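Local coordinates for putative acetyl/propionyl-CoA carboxylase, alpha subunit (PDB 2O1Q), which is of uncertain function but is a zinc-binding cupin, possibly an acetylacetone dioxygenase-like oxidoreductase, at residues A[33-38]-A[45-50]; A[40-45]-A[116-121]. One frame throughout, in Å; residues are numbered along the deposited sequence. Where two conformers were deposited one is given.

Interaction 1. Residues A[33-38]-A[45-50]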
# COMPACT_ATOMS: atom_id res chain seq x y z
N TRP A 33 12.62 4.76 22.01
CA TRP A 33 12.21 4.05 20.80
C TRP A 33 13.38 3.31 20.18
O TRP A 33 14.52 3.66 20.46
CB TRP A 33 11.51 4.99 19.83
CG TRP A 33 12.35 5.90 19.02
CD1 TRP A 33 13.37 6.65 19.44
CD2 TRP A 33 12.19 6.18 17.63
NE1 TRP A 33 13.84 7.43 18.43
CE2 TRP A 33 13.17 7.11 17.28
CE3 TRP A 33 11.33 5.71 16.64
CZ2 TRP A 33 13.30 7.61 15.98
CZ3 TRP A 33 11.46 6.20 15.36
CH2 TRP A 33 12.46 7.12 15.05
N LYS A 34 13.06 2.38 19.26
CA LYS A 34 14.01 1.75 18.30
C LYS A 34 13.24 1.80 17.00
O LYS A 34 12.15 1.24 16.91
CB LYS A 34 14.33 0.33 18.68
CG LYS A 34 14.96 0.24 20.07
CD LYS A 34 15.28 -1.20 20.44
CE LYS A 34 15.78 -1.28 21.85
NZ LYS A 34 16.26 -2.65 22.22
N LEU A 35 13.83 2.44 15.99
CA LEU A 35 13.36 2.30 14.64
C LEU A 35 13.81 0.97 14.08
O LEU A 35 14.95 0.62 14.17
CB LEU A 35 13.88 3.43 13.76
CG LEU A 35 13.38 3.48 12.31
CD1 LEU A 35 11.87 3.63 12.35
CD2 LEU A 35 14.06 4.61 11.57
N LEU A 36 12.87 0.22 13.52
CA LEU A 36 13.13 -1.14 13.07
C LEU A 36 13.23 -1.23 11.56
O LEU A 36 14.03 -2.02 11.01
CB LEU A 36 12.04 -2.05 13.57
CG LEU A 36 11.96 -2.19 15.10
CD1 LEU A 36 10.69 -3.01 15.46
CD2 LEU A 36 13.26 -2.77 15.70
N HIS A 37 12.47 -0.40 10.86
CA HIS A 37 12.42 -0.50 9.39
C HIS A 37 11.83 0.75 8.78
O HIS A 37 10.88 1.35 9.33
CB HIS A 37 11.61 -1.73 8.95
CG HIS A 37 11.34 -1.79 7.48
ND1 HIS A 37 12.24 -2.29 6.57
CD2 HIS A 37 10.26 -1.40 6.76
CE1 HIS A 37 11.75 -2.16 5.35
NE2 HIS A 37 10.53 -1.65 5.45
N VAL A 38 12.33 1.14 7.63
CA VAL A 38 11.67 2.09 6.76
C VAL A 38 11.56 1.51 5.35
O VAL A 38 12.55 0.89 4.90
CB VAL A 38 12.32 3.50 6.75
CG1 VAL A 38 12.35 4.12 8.17
CG2 VAL A 38 13.71 3.48 6.04
N TRP A 45 6.89 2.61 7.79
CA TRP A 45 7.97 2.55 8.75
C TRP A 45 7.43 1.85 10.00
O TRP A 45 6.20 1.77 10.20
CB TRP A 45 8.55 3.95 9.03
CG TRP A 45 7.52 5.00 9.40
CD1 TRP A 45 6.61 5.61 8.57
CD2 TRP A 45 7.37 5.62 10.68
NE1 TRP A 45 5.91 6.56 9.27
CE2 TRP A 45 6.36 6.58 10.57
CE3 TRP A 45 8.03 5.43 11.93
CZ2 TRP A 45 5.96 7.37 11.65
CZ3 TRP A 45 7.64 6.24 13.01
CH2 TRP A 45 6.59 7.18 12.86
N THR A 46 8.31 1.26 10.81
CA THR A 46 7.95 0.39 11.90
C THR A 46 8.97 0.62 13.00
O THR A 46 10.19 0.78 12.73
CB THR A 46 8.05 -1.05 11.42
OG1 THR A 46 7.21 -1.27 10.29
CG2 THR A 46 7.76 -2.02 12.50
N ALA A 47 8.45 0.70 14.22
CA ALA A 47 9.24 1.05 15.38
C ALA A 47 8.66 0.40 16.59
O ALA A 47 7.45 -0.04 16.57
CB ALA A 47 9.30 2.60 15.52
N ILE A 48 9.47 0.31 17.65
CA ILE A 48 8.99 -0.14 18.98
C ILE A 48 9.32 0.95 19.98
O ILE A 48 10.26 1.73 19.77
CB ILE A 48 9.55 -1.53 19.38
CG1 ILE A 48 8.88 -2.05 20.62
CG2 ILE A 48 11.07 -1.46 19.40
CD1 ILE A 48 9.07 -3.59 20.83
N PHE A 49 8.42 1.12 20.93
CA PHE A 49 8.46 2.18 21.93
C PHE A 49 8.39 1.63 23.34
O PHE A 49 7.64 0.69 23.61
CB PHE A 49 7.29 3.12 21.72
CG PHE A 49 7.24 3.75 20.33
CD1 PHE A 49 6.69 3.06 19.28
CD2 PHE A 49 7.80 5.00 20.07
CE1 PHE A 49 6.64 3.61 18.03
CE2 PHE A 49 7.74 5.53 18.82
CZ PHE A 49 7.20 4.84 17.80
N ASP A 50 9.13 2.31 24.19
CA ASP A 50 9.23 2.01 25.63
C ASP A 50 8.74 3.28 26.30
O ASP A 50 9.38 4.32 26.21
CB ASP A 50 10.67 1.72 26.01
CG ASP A 50 10.82 1.39 27.47
OD1 ASP A 50 10.02 0.58 27.96
OD2 ASP A 50 11.71 1.95 28.11
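Lys34 and Ile48 form a hydrogen-bonded antiparallel pair: Lys34 N gives to Ile48 O and Ile48 N returns a bond to Lys34 O, both 2.9 Å. Further along, Thr46 O is gripped twice, by Leu36 N at 2.8 Å and by His37 N at 3.2 Å, while Thr46 N gives to His37 O. Two residues of 33-38 thus stand against one of 45-50, which is a classic beta bulge; Leu36 carries the helix-like psi of -33° that lets both N-H groups converge on one carbonyl. The polar ends of Lys34 and Thr46 find partners beyond the two strands: Lys34 NZ reaches Val17 O and Met14 O, and Thr46 OG1 bonds to Glu67 of the second subunit. On the face of Lys34, Ile48 and Thr46, Ile48 CG2 lies 3.8 Å from Lys34 CB, and Leu36 CD1 comes within 4.3 Å of the same methyl. The other face carries Trp33, Leu35, Val38, Trp45, Ala47 and Phe49. Trp33 has CG between its own N and carbonyl carbon (chi1 78°), and the indole lies forward over the chain toward Leu35, with Leu35 N over one face; its CE3 edge meets Ala47 CB at 3.9 Å near the ring plane, and Trp33 CB rests 3.7 Å from Phe49 CD2. Leu35 brings CD1 to the edge of the Trp45 ring, 4.3 Å from Trp45 CE3. Val38 CG1 touches Trp45 CB at the end of the row. Helix 136-144 covers Leu35, Val38 and Trp45, whereas Tyr93 of the second subunit packs on Leu36, His37 and Thr46. Strands 32-39 and 44-51 form a beta hairpin carrying a classic bulge, within the antiparallel sheet of a cupin fold.

Interaction 2. Residues A[40-45]-A[116-121]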
# COMPACT_ATOMS: atom_id res chain seq x y z
N PRO A 40 11.21 3.05 1.77
CA PRO A 40 11.22 4.32 1.02
C PRO A 40 10.21 4.42 -0.10
O PRO A 40 9.84 5.56 -0.52
CB PRO A 40 12.66 4.36 0.43
CG PRO A 40 13.44 3.41 1.24
CD PRO A 40 12.47 2.31 1.57
N GLU A 41 9.81 3.28 -0.65
CA GLU A 41 8.90 3.35 -1.78
C GLU A 41 7.47 3.69 -1.34
O GLU A 41 6.88 4.62 -1.87
CB GLU A 41 8.94 2.06 -2.54
CG GLU A 41 8.12 2.06 -3.78
CD GLU A 41 7.90 0.69 -4.35
OE1 GLU A 41 8.84 0.16 -5.02
OE2 GLU A 41 6.84 0.08 -4.07
N MSE A 42 6.91 2.92 -0.41
CA MSE A 42 5.55 3.11 0.03
C MSE A 42 5.50 4.21 1.04
O MSE A 42 4.38 4.73 1.27
CB MSE A 42 5.06 1.81 0.59
CG MSE A 42 3.59 1.80 0.88
SE MSE A 42 2.86 -0.00 1.16
CE MSE A 42 4.50 -1.00 0.63
N GLY A 43 6.61 4.51 1.72
CA GLY A 43 6.56 5.45 2.83
C GLY A 43 6.10 4.84 4.15
O GLY A 43 5.63 5.55 5.06
N SER A 44 6.24 3.53 4.32
CA SER A 44 5.89 2.92 5.57
C SER A 44 7.13 2.78 6.48
O SER A 44 8.26 2.96 6.03
CB SER A 44 5.12 1.62 5.32
OG SER A 44 6.06 0.74 4.71
N TRP A 45 6.89 2.61 7.79
CA TRP A 45 7.97 2.55 8.75
C TRP A 45 7.43 1.85 10.00
O TRP A 45 6.20 1.77 10.20
CB TRP A 45 8.55 3.95 9.03
CG TRP A 45 7.52 5.00 9.40
CD1 TRP A 45 6.61 5.61 8.57
CD2 TRP A 45 7.37 5.62 10.68
NE1 TRP A 45 5.91 6.56 9.27
CE2 TRP A 45 6.36 6.58 10.57
CE3 TRP A 45 8.03 5.43 11.93
CZ2 TRP A 45 5.96 7.37 11.65
CZ3 TRP A 45 7.64 6.24 13.01
CH2 TRP A 45 6.59 7.18 12.86
N SER A 116 3.48 -0.26 13.25
CA SER A 116 3.78 -0.04 11.87
C SER A 116 2.85 1.09 11.42
O SER A 116 1.72 1.22 11.88
CB SER A 116 3.60 -1.32 11.08
OG SER A 116 4.36 -1.30 9.89
N PHE A 117 3.39 1.92 10.54
CA PHE A 117 2.74 3.11 10.00
C PHE A 117 2.83 3.15 8.50
O PHE A 117 3.92 3.02 7.96
CB PHE A 117 3.41 4.37 10.50
CG PHE A 117 3.59 4.44 12.02
CD1 PHE A 117 4.75 3.94 12.61
CD2 PHE A 117 2.65 5.08 12.81
CE1 PHE A 117 4.92 4.00 13.99
CE2 PHE A 117 2.80 5.13 14.24
CZ PHE A 117 3.96 4.65 14.80
N LEU A 118 1.71 3.38 7.83
CA LEU A 118 1.74 3.63 6.41
C LEU A 118 1.60 5.13 6.30
O LEU A 118 0.58 5.74 6.64
CB LEU A 118 0.63 2.90 5.64
CG LEU A 118 0.52 3.22 4.14
CD1 LEU A 118 1.83 3.06 3.42
CD2 LEU A 118 -0.53 2.37 3.52
N GLY A 119 2.69 5.74 5.92
CA GLY A 119 2.77 7.15 5.71
C GLY A 119 3.03 7.92 7.00
O GLY A 119 3.33 7.35 8.07
N PRO A 120 3.07 9.25 6.89
CA PRO A 120 3.46 10.05 8.08
C PRO A 120 2.40 10.32 9.09
O PRO A 120 1.24 9.95 8.93
CB PRO A 120 3.89 11.38 7.46
CG PRO A 120 3.13 11.50 6.14
CD PRO A 120 3.01 10.06 5.65
N LEU A 121 2.84 10.86 10.21
CA LEU A 121 1.96 11.45 11.20
C LEU A 121 1.99 12.96 11.00
O LEU A 121 3.10 13.57 10.88
CB LEU A 121 2.38 11.10 12.63
CG LEU A 121 2.55 9.62 12.94
CD1 LEU A 121 2.90 9.37 14.41
CD2 LEU A 121 1.31 8.85 12.50
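Phe117 lies flat against the indole of Trp45 in a face-to-face stack, the phenyl and six-membered ring centroids 4.1 Å apart and the planes 18° from parallel. Phe117 CD1 sits over the centre of the indole system, while Trp45 CH2 lies over the phenyl face, displaced toward its rim. Nearer the backbone, Phe117 CB stands over the five-membered ring, 3.8 Å from its centroid, as a CH-pi contact. Trp45 has CG between its backbone N and carbonyl carbon (chi1 52°), and from there the indole leans over to the Phe117 side. At the indole edge Leu121 CG approaches Trp45 CZ2 to 4.3 Å. On the face opposite the stack, Leu118 is crossed at about a right angle by Met42, present as selenomethionine, from the loop before strand 44-51; Met42 CG is only 3.3 Å from Leu118 CD1, a tight contact, and Met42 residues of neighbouring subunits also pack on Leu118. Farther out, Trp45 N bonds to Phe117 O at 3.0 Å, and Phe117 N to Trp45 O at 2.8 Å, the latter nearly straight onto the carbonyl. Beyond this pair Gly119 N gives to Gly43 O from above the carbonyl plane. Trp45 NE1 donates to Gly119 O at 3.0 Å, coming in 47° out of that carbonyl's plane. An alanine in place of Trp45 would probably leave Gly119 O without its indole donor and open a gap beside one face of Phe117, leaving that ring freer to turn. The contact combines two demands on one residue: one face of the indole supplies apolar area for the stack, and the indole N-H satisfies the buried carbonyl of Gly119 where strand 110-118 gives way to the turn, so ring and turn are fixed together.

Overall arrangement
Interactions 1 and 2 are neighbouring strand pairings of one antiparallel sheet, their centres 12 Å apart, with strand 44-51 in the middle between 32-39 and 110-118. Trp45 belongs to both: its edge takes part in the hairpin packing of interaction 1, and its face in the stack of interaction 2. The opposite side of the sheet is tied by a probable hydrogen bond of 2.9 Å between Thr46 OG1 and Ser116 OG, close to the second subunit. Interaction 2 is the one that approaches the metal: Phe117 and Leu121 touch the zinc ligand His62, Leu121 also touches the ligand His60, and the side chain of Leu121 comes to about 5 Å from the zinc ion.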